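Local coordinates for protein transcriptional regulator nlh2 (Aquifex aeolicus, PDB 4G3V) that probably regulates transcription as an activator working with sigma54 RNA polymerase, its GAF domain, here in an inactive state, being the likely control module, at residues I132-S137 with E143-T148; E26-E31 with G157-L162; A48-N53 with F71-G76; G79-R84 with L115-I120. All coordinates share one frame; numbering follows the deposited sequence.

Interaction 1: I132-S137 with E143-T148; sequences IFKEFS and ENFYQT
Phe145, on helix 139-162, lays its ring against Phe136, Lys134 and Ile132 at and just beyond the end of strand 125-135, where the last strand in the chain, part of the antiparallel GAF sheet, turns back into the C-terminal helix. The Phe136 ring comes edge first onto the face of Phe145 in a T-shaped stack, centroids 5.3 Å apart and planes at 68°. Its leading atom, Phe136 CZ, lies 3.6 Å from Phe145 CG, and the neighbouring CE1 of Phe136 rests 3.7 Å from Phe145 CB. Lys134 crosses Phe145 at about a right angle and sets its methylenes over one face of the ring, a CH-pi contact with Lys134 CD 4.0 Å from the Phe145 centroid. CG of Lys134 stands anti to the backbone N (chi1 177°) and the chain stays extended as far as CE, which carries the aliphatic part across the ring; the bend at chi4 (66°) then turns NZ aside, where it bonds to Leu40 O. The ammonium is thus held by a carbonyl while its hydrocarbon stem packs. Replacing Phe145 by alanine would probably leave the edge of Phe136 and the methylenes of Lys134 without their shared ring and open a gap between strand and helix. Farther out, backbone bonds to Ile116, Ala114 and Lys112 fix Ile132, Lys134 and Phe136, while Ile116 of strand 113-122 and Glu8 of helix 4-19 also pack on Phe145. At the inner end of the contact Ile132 approaches the ring obliquely, its CD1 methyl 4.0 Å from Phe145 CE2.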
loop_
_atom_site.group_PDB
_atom_site.type_symbol
_atom_site.label_atom_id
_atom_site.label_comp_id
_atom_site.label_asym_id
_atom_site.label_seq_id
_atom_site.Cartn_x
_atom_site.Cartn_y
_atom_site.Cartn_z
ATOM N N ILE A 132 7.678 10.212 -10.403
ATOM C CA ILE A 132 7.007 11.483 -10.165
ATOM C C ILE A 132 8.018 12.591 -9.910
ATOM O O ILE A 132 9.125 12.342 -9.444
ATOM C CB ILE A 132 6.009 11.407 -8.974
ATOM C CG1 ILE A 132 6.726 11.299 -7.635
ATOM C CG2 ILE A 132 5.075 10.215 -9.123
ATOM C CD1 ILE A 132 6.884 12.601 -6.914
ATOM N N PHE A 133 7.623 13.818 -10.222
ATOM C CA PHE A 133 8.433 14.985 -9.941
ATOM C C PHE A 133 7.613 15.919 -9.051
ATOM O O PHE A 133 6.435 16.182 -9.328
ATOM C CB PHE A 133 8.780 15.699 -11.241
ATOM C CG PHE A 133 9.714 14.931 -12.127
ATOM C CD1 PHE A 133 9.232 13.964 -12.984
ATOM C CD2 PHE A 133 11.079 15.188 -12.106
ATOM C CE1 PHE A 133 10.086 13.257 -13.803
ATOM C CE2 PHE A 133 11.936 14.486 -12.915
ATOM C CZ PHE A 133 11.436 13.515 -13.774
ATOM N N LYS A 134 8.212 16.409 -7.978
ATOM C CA LYS A 134 7.494 17.270 -7.063
ATOM C C LYS A 134 8.462 18.120 -6.244
ATOM O O LYS A 134 9.527 17.651 -5.863
ATOM C CB LYS A 134 6.637 16.418 -6.132
ATOM C CG LYS A 134 5.884 17.221 -5.077
ATOM C CD LYS A 134 4.988 16.306 -4.256
ATOM C CE LYS A 134 4.446 17.008 -3.028
ATOM N NZ LYS A 134 3.532 18.121 -3.399
ATOM N N GLU A 135 8.083 19.365 -5.983
ATOM C CA GLU A 135 8.901 20.265 -5.173
ATOM C C GLU A 135 8.813 19.952 -3.680
ATOM O O GLU A 135 7.739 19.692 -3.150
ATOM C CB GLU A 135 8.460 21.718 -5.380
ATOM C CG GLU A 135 8.767 22.296 -6.745
ATOM C CD GLU A 135 8.596 23.804 -6.755
ATOM O OE1 GLU A 135 7.719 24.300 -6.018
ATOM O OE2 GLU A 135 9.345 24.493 -7.477
ATOM N N PHE A 136 9.955 20.029 -3.009
ATOM C CA PHE A 136 10.041 19.852 -1.566
ATOM C C PHE A 136 10.967 20.917 -1.007
ATOM O O PHE A 136 11.889 21.367 -1.694
ATOM C CB PHE A 136 10.607 18.484 -1.218
ATOM C CG PHE A 136 9.714 17.350 -1.598
ATOM C CD1 PHE A 136 8.742 16.899 -0.725
ATOM C CD2 PHE A 136 9.838 16.744 -2.833
ATOM C CE1 PHE A 136 7.910 15.860 -1.073
ATOM C CE2 PHE A 136 9.011 15.691 -3.191
ATOM C CZ PHE A 136 8.046 15.250 -2.309
ATOM N N SER A 137 10.735 21.290 0.247
ATOM C CA SER A 137 11.514 22.333 0.902
ATOM C C SER A 137 12.490 21.788 1.950
ATOM O O SER A 137 13.163 22.562 2.627
ATOM C CB SER A 137 10.573 23.349 1.545
ATOM O OG SER A 137 9.768 23.973 0.559
ATOM N N GLU A 143 11.509 12.218 2.329
ATOM C CA GLU A 143 11.618 10.823 2.745
ATOM C C GLU A 143 10.256 10.237 3.106
ATOM O O GLU A 143 9.962 9.083 2.789
ATOM C CB GLU A 143 12.588 10.683 3.923
ATOM C CG GLU A 143 14.055 10.907 3.547
ATOM C CD GLU A 143 14.999 10.802 4.745
ATOM O OE1 GLU A 143 14.624 10.156 5.751
ATOM O OE2 GLU A 143 16.115 11.369 4.680
ATOM N N ASN A 144 9.418 11.032 3.758
ATOM C CA ASN A 144 8.079 10.575 4.104
ATOM C C ASN A 144 7.237 10.335 2.856
ATOM O O ASN A 144 6.513 9.342 2.751
ATOM C CB ASN A 144 7.386 11.592 5.009
ATOM C CG ASN A 144 5.958 11.197 5.342
ATOM O OD1 ASN A 144 5.723 10.259 6.110
ATOM N ND2 ASN A 144 4.996 11.918 4.772
ATOM N N PHE A 145 7.347 11.249 1.900
ATOM C CA PHE A 145 6.569 11.165 0.681
ATOM C C PHE A 145 6.968 9.924 -0.114
ATOM O O PHE A 145 6.124 9.262 -0.740
ATOM C CB PHE A 145 6.798 12.421 -0.150
ATOM C CG PHE A 145 5.730 12.680 -1.155
ATOM C CD1 PHE A 145 4.576 13.338 -0.792
ATOM C CD2 PHE A 145 5.887 12.287 -2.463
ATOM C CE1 PHE A 145 3.591 13.590 -1.722
ATOM C CE2 PHE A 145 4.907 12.527 -3.398
ATOM C CZ PHE A 145 3.758 13.175 -3.031
ATOM N N TYR A 146 8.253 9.589 -0.074
ATOM C CA TYR A 146 8.737 8.439 -0.800
ATOM C C TYR A 146 7.983 7.173 -0.397
ATOM O O TYR A 146 7.685 6.338 -1.245
ATOM C CB TYR A 146 10.248 8.222 -0.598
ATOM C CG TYR A 146 10.586 6.760 -0.593
ATOM C CD1 TYR A 146 10.412 5.989 -1.737
ATOM C CD2 TYR A 146 11.032 6.133 0.562
ATOM C CE1 TYR A 146 10.686 4.627 -1.734
ATOM C CE2 TYR A 146 11.308 4.782 0.576
ATOM C CZ TYR A 146 11.133 4.031 -0.574
ATOM O OH TYR A 146 11.418 2.681 -0.565
ATOM N N GLN A 147 7.679 7.019 0.887
ATOM C CA GLN A 147 7.027 5.793 1.362
ATOM C C GLN A 147 5.696 5.621 0.635
ATOM O O GLN A 147 5.325 4.517 0.206
ATOM C CB GLN A 147 6.816 5.829 2.886
ATOM C CG GLN A 147 6.339 4.488 3.487
ATOM C CD GLN A 147 6.329 4.462 5.028
ATOM O OE1 GLN A 147 6.537 5.486 5.682
ATOM N NE2 GLN A 147 6.098 3.279 5.606
ATOM N N THR A 148 4.978 6.722 0.480
ATOM C CA THR A 148 3.679 6.673 -0.170
ATOM C C THR A 148 3.781 6.341 -1.664
ATOM O O THR A 148 2.984 5.561 -2.189
ATOM C CB THR A 148 2.926 7.981 0.042
ATOM O OG1 THR A 148 2.571 8.085 1.422
ATOM C CG2 THR A 148 1.668 8.011 -0.786
#

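Interaction 2: E26-E31 with G157-L162; sequences EESLKE and GMFFKL
Helices 25-40 and 139-162 run antiparallel on one side of the GAF sheet, and Ser28 and Leu29 of the first meet Phe159 and Phe160 of the second. The short segments lie at 171° with axes 12.1 Å apart, a wide spacing that the large rings bridge. Phe159 extends its CG anti to the backbone N (chi1 -173°), which sends the far end of the ring toward Ser28: Phe159 CZ stops 3.4 Å from Ser28 CB. The hydroxyl oxygen lies almost as near, Ser28 OG being 3.5 Å from Phe159 CZ, yet its hydrogen-bond partner is Thr24 O, the main-chain carbonyl one turn earlier, just before helix 25-40. One branch of Leu29, CD2, touches both phenylalanines. Leu29 CD2 is 4.2 Å from Phe159 CE2, reached obliquely, and 4.3 Å from Phe160 CE1, which it meets at the ring edge. The Phe25 ring meets that of Phe159 with the planes nearly parallel, and Leu19 of helix 4-19 touches both Ser28 and Phe159; Met158 of the second subunit also packs on Phe159, tying this core to the dimer. A serine at Phe159 would probably open a gap between the helices, leaving Ser28 CB without its partner and Leu29 CD2 with Phe160 alone. All contacts between the segments are packing, and the small Ser28 suits them because the ring end can come close while a main-chain carbonyl satisfies the buried hydroxyl.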
loop_
_atom_site.group_PDB
_atom_site.type_symbol
_atom_site.label_atom_id
_atom_site.label_comp_id
_atom_site.label_asym_id
_atom_site.label_seq_id
_atom_site.Cartn_x
_atom_site.Cartn_y
_atom_site.Cartn_z
ATOM N N GLU A 26 -5.430 1.434 -19.468
ATOM C CA GLU A 26 -4.859 2.757 -19.664
ATOM C C GLU A 26 -5.626 3.851 -18.913
ATOM O O GLU A 26 -5.011 4.736 -18.332
ATOM C CB GLU A 26 -4.770 3.083 -21.158
ATOM C CG GLU A 26 -3.827 2.163 -21.927
ATOM C CD GLU A 26 -4.475 0.854 -22.388
ATOM O OE1 GLU A 26 -5.633 0.537 -21.984
ATOM O OE2 GLU A 26 -3.810 0.143 -23.186
ATOM N N GLU A 27 -6.959 3.801 -18.924
ATOM C CA GLU A 27 -7.754 4.794 -18.191
ATOM C C GLU A 27 -7.459 4.696 -16.691
ATOM O O GLU A 27 -7.407 5.712 -16.002
ATOM C CB GLU A 27 -9.263 4.615 -18.429
ATOM C CG GLU A 27 -9.740 4.896 -19.879
ATOM C CD GLU A 27 -9.838 6.386 -20.241
ATOM O OE1 GLU A 27 -10.548 6.701 -21.217
ATOM O OE2 GLU A 27 -9.209 7.241 -19.576
ATOM N N SER A 28 -7.267 3.471 -16.194
ATOM C CA SER A 28 -6.979 3.248 -14.771
ATOM C C SER A 28 -5.663 3.922 -14.372
ATOM O O SER A 28 -5.594 4.637 -13.366
ATOM C CB SER A 28 -6.915 1.744 -14.459
ATOM O OG SER A 28 -8.182 1.114 -14.678
ATOM N N LEU A 29 -4.621 3.704 -15.169
ATOM C CA LEU A 29 -3.315 4.300 -14.887
ATOM C C LEU A 29 -3.394 5.810 -14.918
ATOM O O LEU A 29 -2.847 6.480 -14.048
ATOM C CB LEU A 29 -2.264 3.846 -15.889
ATOM C CG LEU A 29 -1.984 2.350 -16.003
ATOM C CD1 LEU A 29 -0.813 2.117 -16.955
ATOM C CD2 LEU A 29 -1.714 1.743 -14.646
ATOM N N LYS A 30 -4.089 6.352 -15.913
ATOM C CA LYS A 30 -4.244 7.789 -16.010
ATOM C C LYS A 30 -4.961 8.339 -14.782
ATOM O O LYS A 30 -4.583 9.384 -14.274
ATOM C CB LYS A 30 -5.013 8.165 -17.285
ATOM C CG LYS A 30 -5.132 9.645 -17.499
ATOM C CD LYS A 30 -3.775 10.258 -17.864
ATOM C CE LYS A 30 -3.909 11.735 -18.203
ATOM N NZ LYS A 30 -2.810 12.189 -19.077
ATOM N N GLU A 31 -6.000 7.646 -14.311
ATOM C CA GLU A 31 -6.783 8.150 -13.184
ATOM C C GLU A 31 -5.933 8.131 -11.907
ATOM O O GLU A 31 -6.045 9.021 -11.067
ATOM C CB GLU A 31 -8.067 7.347 -13.005
ATOM C CG GLU A 31 -9.047 7.936 -12.004
ATOM C CD GLU A 31 -9.751 9.194 -12.485
ATOM O OE1 GLU A 31 -9.556 9.628 -13.647
ATOM O OE2 GLU A 31 -10.521 9.751 -11.676
ATOM N N GLY A 157 1.483 -2.902 -8.850
ATOM C CA GLY A 157 1.929 -4.273 -9.065
ATOM C C GLY A 157 0.749 -5.237 -8.992
ATOM O O GLY A 157 0.599 -6.126 -9.816
ATOM N N MET A 158 -0.112 -5.052 -7.996
ATOM C CA MET A 158 -1.314 -5.868 -7.848
ATOM C C MET A 158 -2.189 -5.705 -9.087
ATOM O O MET A 158 -2.725 -6.670 -9.617
ATOM C CB MET A 158 -2.118 -5.452 -6.614
ATOM C CG MET A 158 -1.431 -5.671 -5.269
ATOM S SD MET A 158 -1.235 -7.392 -4.800
ATOM C CE MET A 158 -2.918 -7.989 -4.830
ATOM N N PHE A 159 -2.320 -4.460 -9.540
ATOM C CA PHE A 159 -3.148 -4.151 -10.704
ATOM C C PHE A 159 -2.612 -4.836 -11.966
ATOM O O PHE A 159 -3.390 -5.364 -12.775
ATOM C CB PHE A 159 -3.212 -2.650 -10.936
ATOM C CG PHE A 159 -4.177 -2.237 -12.026
ATOM C CD1 PHE A 159 -5.531 -2.438 -11.874
ATOM C CD2 PHE A 159 -3.718 -1.650 -13.194
ATOM C CE1 PHE A 159 -6.420 -2.053 -12.875
ATOM C CE2 PHE A 159 -4.585 -1.258 -14.188
ATOM C CZ PHE A 159 -5.942 -1.460 -14.032
ATOM N N PHE A 160 -1.294 -4.812 -12.148
ATOM C CA PHE A 160 -0.685 -5.488 -13.298
ATOM C C PHE A 160 -1.008 -6.995 -13.293
ATOM O O PHE A 160 -1.273 -7.602 -14.349
ATOM C CB PHE A 160 0.839 -5.300 -13.318
ATOM C CG PHE A 160 1.303 -3.937 -13.797
ATOM C CD1 PHE A 160 0.503 -2.808 -13.688
ATOM C CD2 PHE A 160 2.568 -3.792 -14.348
ATOM C CE1 PHE A 160 0.956 -1.563 -14.125
ATOM C CE2 PHE A 160 3.032 -2.556 -14.776
ATOM C CZ PHE A 160 2.231 -1.441 -14.666
ATOM N N LYS A 161 -0.982 -7.598 -12.109
ATOM C CA LYS A 161 -1.347 -9.008 -11.950
ATOM C C LYS A 161 -2.835 -9.210 -12.269
ATOM O O LYS A 161 -3.214 -10.152 -12.974
ATOM C CB LYS A 161 -1.041 -9.459 -10.517
ATOM C CG LYS A 161 -1.388 -10.920 -10.204
ATOM C CD LYS A 161 -0.515 -11.901 -10.958
ATOM C CE LYS A 161 -0.927 -13.339 -10.662
ATOM N NZ LYS A 161 0.025 -14.319 -11.216
ATOM N N LEU A 162 -3.668 -8.303 -11.764
ATOM C CA LEU A 162 -5.104 -8.360 -11.990
ATOM C C LEU A 162 -5.429 -8.386 -13.482
ATOM O O LEU A 162 -6.298 -9.140 -13.930
ATOM C CB LEU A 162 -5.770 -7.155 -11.335
ATOM C CG LEU A 162 -7.291 -7.090 -11.364
ATOM C CD1 LEU A 162 -7.895 -8.352 -10.788
ATOM C CD2 LEU A 162 -7.758 -5.873 -10.590
#

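Interaction 3: A48-N53 with F71-G76; sequences AIREGN and FKKGEG
Lys73, in the type II beta turn from Lys72 to Glu75, extends past Asn53 to the guanidinium of Arg50, a surface contact of the GAF domain between the end of strand 44-51 with the loop that follows it and the turn leading from strand 70-72 to helix 76-84. Lys73 crosses Asn53 at about a right angle and Arg50 obliquely. Its chain is straight beyond CG, which carries CE to 3.5 Å from Asn53 OD1 and to 3.4 Å from Arg50 NH2. The two cationic ends are like charges and both donors, Lys73 NZ standing 3.4 Å from Arg50 NH2; this closeness is likely to be somewhat unfavourable, eased by the adjoining amide oxygen and by solvent.

Arg50 is held in place from its own side. Its NH2 bonds to Asn53 OD1 at 2.8 Å, well lined up with the C=O of that amide (175°) but bent at the hydrogen (139°) and 27° out of the guanidinium plane. NH1 reaches Val126 O on the neighbouring strand, and NE adds a weak bond to Gly52 O. Asn53 OD1 is thus directed at Arg50 NH2, with Lys73 CE beside it. Phe82 of helix 76-84 packs against the side chains of Arg50 and Lys73. The turn itself is closed by the backbone bond from Glu75 N to Lys72 O, and it is braced by Lys72 N, which donates to the anti side of Glu75 OE1 at 2.9 Å.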
loop_
_atom_site.group_PDB
_atom_site.type_symbol
_atom_site.label_atom_id
_atom_site.label_comp_id
_atom_site.label_asym_id
_atom_site.label_seq_id
_atom_site.Cartn_x
_atom_site.Cartn_y
_atom_site.Cartn_z
ATOM N N ALA A 48 5.676 3.697 -16.445
ATOM C CA ALA A 48 6.305 3.000 -17.561
ATOM C C ALA A 48 6.202 1.497 -17.343
ATOM O O ALA A 48 6.308 1.008 -16.213
ATOM C CB ALA A 48 7.743 3.406 -17.692
ATOM N N ILE A 49 5.984 0.769 -18.430
ATOM C CA ILE A 49 5.748 -0.656 -18.344
ATOM C C ILE A 49 6.759 -1.422 -19.175
ATOM O O ILE A 49 7.187 -0.961 -20.236
ATOM C CB ILE A 49 4.332 -0.983 -18.826
ATOM C CG1 ILE A 49 3.331 -0.268 -17.923
ATOM C CG2 ILE A 49 4.102 -2.481 -18.819
ATOM C CD1 ILE A 49 1.893 -0.324 -18.406
ATOM N N ARG A 50 7.121 -2.600 -18.680
ATOM C CA ARG A 50 8.105 -3.459 -19.330
ATOM C C ARG A 50 7.529 -4.142 -20.556
ATOM O O ARG A 50 6.518 -4.830 -20.477
ATOM C CB ARG A 50 8.571 -4.521 -18.353
ATOM C CG ARG A 50 9.736 -5.354 -18.828
ATOM C CD ARG A 50 10.259 -6.142 -17.642
ATOM N NE ARG A 50 11.542 -6.787 -17.874
ATOM C CZ ARG A 50 12.354 -7.185 -16.896
ATOM N NH1 ARG A 50 12.015 -6.991 -15.624
ATOM N NH2 ARG A 50 13.512 -7.768 -17.178
ATOM N N GLU A 51 8.187 -3.943 -21.688
ATOM C CA GLU A 51 7.855 -4.663 -22.911
ATOM C C GLU A 51 9.122 -5.367 -23.354
ATOM O O GLU A 51 10.062 -4.723 -23.807
ATOM C CB GLU A 51 7.370 -3.696 -23.991
ATOM C CG GLU A 51 6.167 -2.861 -23.568
ATOM C CD GLU A 51 5.775 -1.821 -24.606
ATOM O OE1 GLU A 51 6.455 -1.732 -25.653
ATOM O OE2 GLU A 51 4.787 -1.088 -24.371
ATOM N N GLY A 52 9.149 -6.688 -23.204
ATOM C CA GLY A 52 10.366 -7.445 -23.416
ATOM C C GLY A 52 11.351 -7.132 -22.308
ATOM O O GLY A 52 11.150 -7.531 -21.154
ATOM N N ASN A 53 12.413 -6.405 -22.648
ATOM C CA ASN A 53 13.387 -5.975 -21.649
ATOM C C ASN A 53 13.585 -4.459 -21.675
ATOM O O ASN A 53 14.652 -3.960 -21.338
ATOM C CB ASN A 53 14.734 -6.686 -21.864
ATOM C CG ASN A 53 15.518 -6.859 -20.569
ATOM O OD1 ASN A 53 14.936 -7.075 -19.503
ATOM N ND2 ASN A 53 16.843 -6.752 -20.653
ATOM N N PHE A 71 13.118 3.399 -21.736
ATOM C CA PHE A 71 14.261 3.271 -20.827
ATOM C C PHE A 71 14.815 1.859 -20.850
ATOM O O PHE A 71 14.064 0.887 -20.793
ATOM C CB PHE A 71 13.840 3.562 -19.386
ATOM C CG PHE A 71 13.363 4.967 -19.149
ATOM C CD1 PHE A 71 12.029 5.291 -19.294
ATOM C CD2 PHE A 71 14.245 5.956 -18.744
ATOM C CE1 PHE A 71 11.583 6.578 -19.055
ATOM C CE2 PHE A 71 13.799 7.249 -18.501
ATOM C CZ PHE A 71 12.470 7.556 -18.659
ATOM N N LYS A 72 16.135 1.743 -20.894
ATOM C CA LYS A 72 16.791 0.449 -20.805
ATOM C C LYS A 72 17.268 0.239 -19.377
ATOM O O LYS A 72 17.460 1.207 -18.643
ATOM C CB LYS A 72 17.993 0.412 -21.745
ATOM C CG LYS A 72 17.644 0.778 -23.174
ATOM C CD LYS A 72 16.735 -0.259 -23.802
ATOM C CE LYS A 72 17.515 -1.501 -24.211
ATOM N NZ LYS A 72 16.633 -2.525 -24.828
ATOM N N LYS A 73 17.480 -1.015 -18.986
ATOM C CA LYS A 73 18.057 -1.291 -17.681
ATOM C C LYS A 73 19.328 -0.473 -17.508
ATOM O O LYS A 73 20.198 -0.445 -18.392
ATOM C CB LYS A 73 18.356 -2.777 -17.507
ATOM C CG LYS A 73 17.126 -3.623 -17.275
ATOM C CD LYS A 73 17.499 -5.008 -16.764
ATOM C CE LYS A 73 16.267 -5.873 -16.533
ATOM N NZ LYS A 73 16.640 -7.221 -16.028
ATOM N N GLY A 74 19.417 0.208 -16.371
ATOM C CA GLY A 74 20.608 0.959 -16.015
ATOM C C GLY A 74 20.664 2.353 -16.610
ATOM O O GLY A 74 21.546 3.132 -16.249
ATOM N N GLU A 75 19.721 2.673 -17.499
ATOM C CA GLU A 75 19.712 3.970 -18.187
ATOM C C GLU A 75 18.978 5.055 -17.406
ATOM O O GLU A 75 17.735 5.041 -17.303
ATOM C CB GLU A 75 19.061 3.849 -19.568
ATOM C CG GLU A 75 18.963 5.183 -20.288
ATOM C CD GLU A 75 18.293 5.079 -21.649
ATOM O OE1 GLU A 75 17.665 4.033 -21.937
ATOM O OE2 GLU A 75 18.390 6.051 -22.425
ATOM N N GLY A 76 19.733 6.014 -16.883
ATOM C CA GLY A 76 19.143 7.090 -16.108
ATOM C C GLY A 76 18.548 6.595 -14.794
ATOM O O GLY A 76 18.697 5.432 -14.424
#

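Interaction 4: G79-R84 with L115-I120; sequences GKVFQR and LIAAPI
Val81 is the one residue of helix 76-84 that reaches strand 113-122 here, its two methyls set against Ala117, Ala118 and Pro119 where the helix packs on a face of the antiparallel GAF sheet, nearly along the strand. The axes of the two short segments approach to 7.9 Å, crossing at -30°. That close approach is allowed by the small residues of the strand: the Ala117 methyl points at the helix, and Val81 CG2 comes to 3.8 Å from Ala117 CB and 3.7 Å from Ala117 O. The other branch, CG1, stands anti to the backbone N (chi1 175°) and meets the strand farther along, over the Ala118-Pro119 peptide. Val81 and Pro119 cross at about a right angle, and a methyl is laid against the pyrrolidine ring and its nitrogen.

On the far side of the helix the packing gives way to solvent. Gln83 and Arg84 are exposed and Lys80 partly so, none of them touching the strand, although Lys80 NZ makes a weak bond to Gly74 O. Phe82 also points away from the strand but is buried, its ring lying on Val126. The strand is fixed from both edges by backbone bonds, Ala117 to Leu88 and Ala118 to Ile130, and its opposite face, with Ile116 and Ile120, packs on helix 139-162. The shortest approach of the whole contact is Val81 CG1 to Pro119 N, at 3.6 Å.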
loop_
_atom_site.group_PDB
_atom_site.type_symbol
_atom_site.label_atom_id
_atom_site.label_comp_id
_atom_site.label_asym_id
_atom_site.label_seq_id
_atom_site.Cartn_x
_atom_site.Cartn_y
_atom_site.Cartn_z
ATOM N N GLY A 79 15.736 4.058 -15.299
ATOM C CA GLY A 79 16.338 2.819 -15.765
ATOM C C GLY A 79 17.052 2.050 -14.660
ATOM O O GLY A 79 17.115 0.822 -14.686
ATOM N N LYS A 80 17.596 2.763 -13.683
ATOM C CA LYS A 80 18.255 2.093 -12.565
ATOM C C LYS A 80 17.238 1.415 -11.651
ATOM O O LYS A 80 17.473 0.313 -11.161
ATOM C CB LYS A 80 19.130 3.070 -11.783
ATOM C CG LYS A 80 20.443 3.394 -12.484
ATOM C CD LYS A 80 21.160 4.549 -11.803
ATOM C CE LYS A 80 22.570 4.701 -12.321
ATOM N NZ LYS A 80 22.602 4.916 -13.791
ATOM N N VAL A 81 16.096 2.059 -11.438
ATOM C CA VAL A 81 15.042 1.450 -10.630
ATOM C C VAL A 81 14.552 0.196 -11.337
ATOM O O VAL A 81 14.296 -0.824 -10.704
ATOM C CB VAL A 81 13.879 2.431 -10.385
ATOM C CG1 VAL A 81 12.739 1.730 -9.647
ATOM C CG2 VAL A 81 14.377 3.644 -9.568
ATOM N N PHE A 82 14.432 0.290 -12.659
ATOM C CA PHE A 82 14.050 -0.837 -13.508
ATOM C C PHE A 82 15.011 -2.008 -13.310
ATOM O O PHE A 82 14.594 -3.144 -13.098
ATOM C CB PHE A 82 14.058 -0.360 -14.968
ATOM C CG PHE A 82 13.737 -1.428 -15.994
ATOM C CD1 PHE A 82 13.047 -2.575 -15.662
ATOM C CD2 PHE A 82 14.143 -1.255 -17.309
ATOM C CE1 PHE A 82 12.763 -3.544 -16.644
ATOM C CE2 PHE A 82 13.865 -2.211 -18.290
ATOM C CZ PHE A 82 13.179 -3.352 -17.958
ATOM N N GLN A 83 16.299 -1.715 -13.350
ATOM C CA GLN A 83 17.347 -2.737 -13.250
ATOM C C GLN A 83 17.407 -3.426 -11.895
ATOM O O GLN A 83 17.454 -4.658 -11.821
ATOM C CB GLN A 83 18.706 -2.106 -13.524
ATOM C CG GLN A 83 19.857 -3.078 -13.341
ATOM C CD GLN A 83 21.196 -2.388 -13.333
ATOM O OE1 GLN A 83 21.345 -1.306 -13.904
ATOM N NE2 GLN A 83 22.187 -3.002 -12.663
ATOM N N ARG A 84 17.415 -2.632 -10.825
ATOM C CA ARG A 84 17.662 -3.166 -9.486
ATOM C C ARG A 84 16.404 -3.467 -8.705
ATOM O O ARG A 84 16.455 -4.206 -7.722
ATOM C CB ARG A 84 18.507 -2.202 -8.671
ATOM C CG ARG A 84 19.882 -2.035 -9.224
ATOM C CD ARG A 84 20.862 -1.448 -8.204
ATOM N NE ARG A 84 22.120 -1.179 -8.887
ATOM C CZ ARG A 84 23.043 -2.097 -9.124
ATOM N NH1 ARG A 84 22.894 -3.338 -8.666
ATOM N NH2 ARG A 84 24.121 -1.754 -9.800
ATOM N N LEU A 115 12.894 13.968 -7.821
ATOM C CA LEU A 115 12.394 12.857 -8.605
ATOM C C LEU A 115 12.271 11.658 -7.671
ATOM O O LEU A 115 13.221 11.321 -6.964
ATOM C CB LEU A 115 13.360 12.554 -9.756
ATOM C CG LEU A 115 12.955 11.499 -10.786
ATOM C CD1 LEU A 115 13.850 11.553 -12.015
ATOM C CD2 LEU A 115 12.992 10.118 -10.195
ATOM N N ILE A 116 11.102 11.033 -7.638
ATOM C CA ILE A 116 10.958 9.770 -6.912
ATOM C C ILE A 116 10.482 8.713 -7.896
ATOM O O ILE A 116 9.474 8.898 -8.569
ATOM C CB ILE A 116 9.947 9.863 -5.764
ATOM C CG1 ILE A 116 10.401 10.900 -4.741
ATOM C CG2 ILE A 116 9.757 8.488 -5.096
ATOM C CD1 ILE A 116 9.385 11.163 -3.657
ATOM N N ALA A 117 11.216 7.613 -7.972
ATOM C CA ALA A 117 10.885 6.536 -8.882
ATOM C C ALA A 117 10.826 5.242 -8.085
ATOM O O ALA A 117 11.765 4.915 -7.339
ATOM C CB ALA A 117 11.911 6.452 -10.003
ATOM N N ALA A 118 9.717 4.522 -8.224
ATOM C CA ALA A 118 9.506 3.293 -7.470
ATOM C C ALA A 118 9.126 2.163 -8.411
ATOM O O ALA A 118 8.373 2.360 -9.386
ATOM C CB ALA A 118 8.423 3.479 -6.430
ATOM N N PRO A 119 9.613 0.962 -8.106
ATOM C CA PRO A 119 9.341 -0.186 -8.971
ATOM C C PRO A 119 7.907 -0.684 -8.799
ATOM O O PRO A 119 7.286 -0.535 -7.733
ATOM C CB PRO A 119 10.336 -1.240 -8.486
ATOM C CG PRO A 119 10.562 -0.910 -7.065
ATOM C CD PRO A 119 10.412 0.590 -6.925
ATOM N N ILE A 120 7.397 -1.249 -9.884
ATOM C CA ILE A 120 6.110 -1.914 -9.918
ATOM C C ILE A 120 6.421 -3.385 -10.151
ATOM O O ILE A 120 6.885 -3.757 -11.235
ATOM C CB ILE A 120 5.247 -1.369 -11.076
ATOM C CG1 ILE A 120 4.933 0.104 -10.849
ATOM C CG2 ILE A 120 3.949 -2.155 -11.207
ATOM C CD1 ILE A 120 4.347 0.810 -12.075
#

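Interactions 1 and 2 both use helix 139-162, with centres 21 Å apart on opposite sides of the chain's centre, and both touch the second subunit. Interaction 4 joins them through strand 113-122: Ile116 CD1 lies 3.9 Å from Phe145 CD2 of interaction 1, and Ile120 CG2 is 3.7 Å from Phe160 CE2 of interaction 2. Interaction 3 is closest to interaction 4, their centres 9 Å apart, with Gly74 N probably bonded to Gly79 O at 2.9 Å; it meets interaction 2 where Phe160 CZ packs 3.6 Å from Ile49 CG1. Interactions 1 and 2 thus lie on the helical, dimer-facing side of the sheet, while helix 76-84 packs on the other.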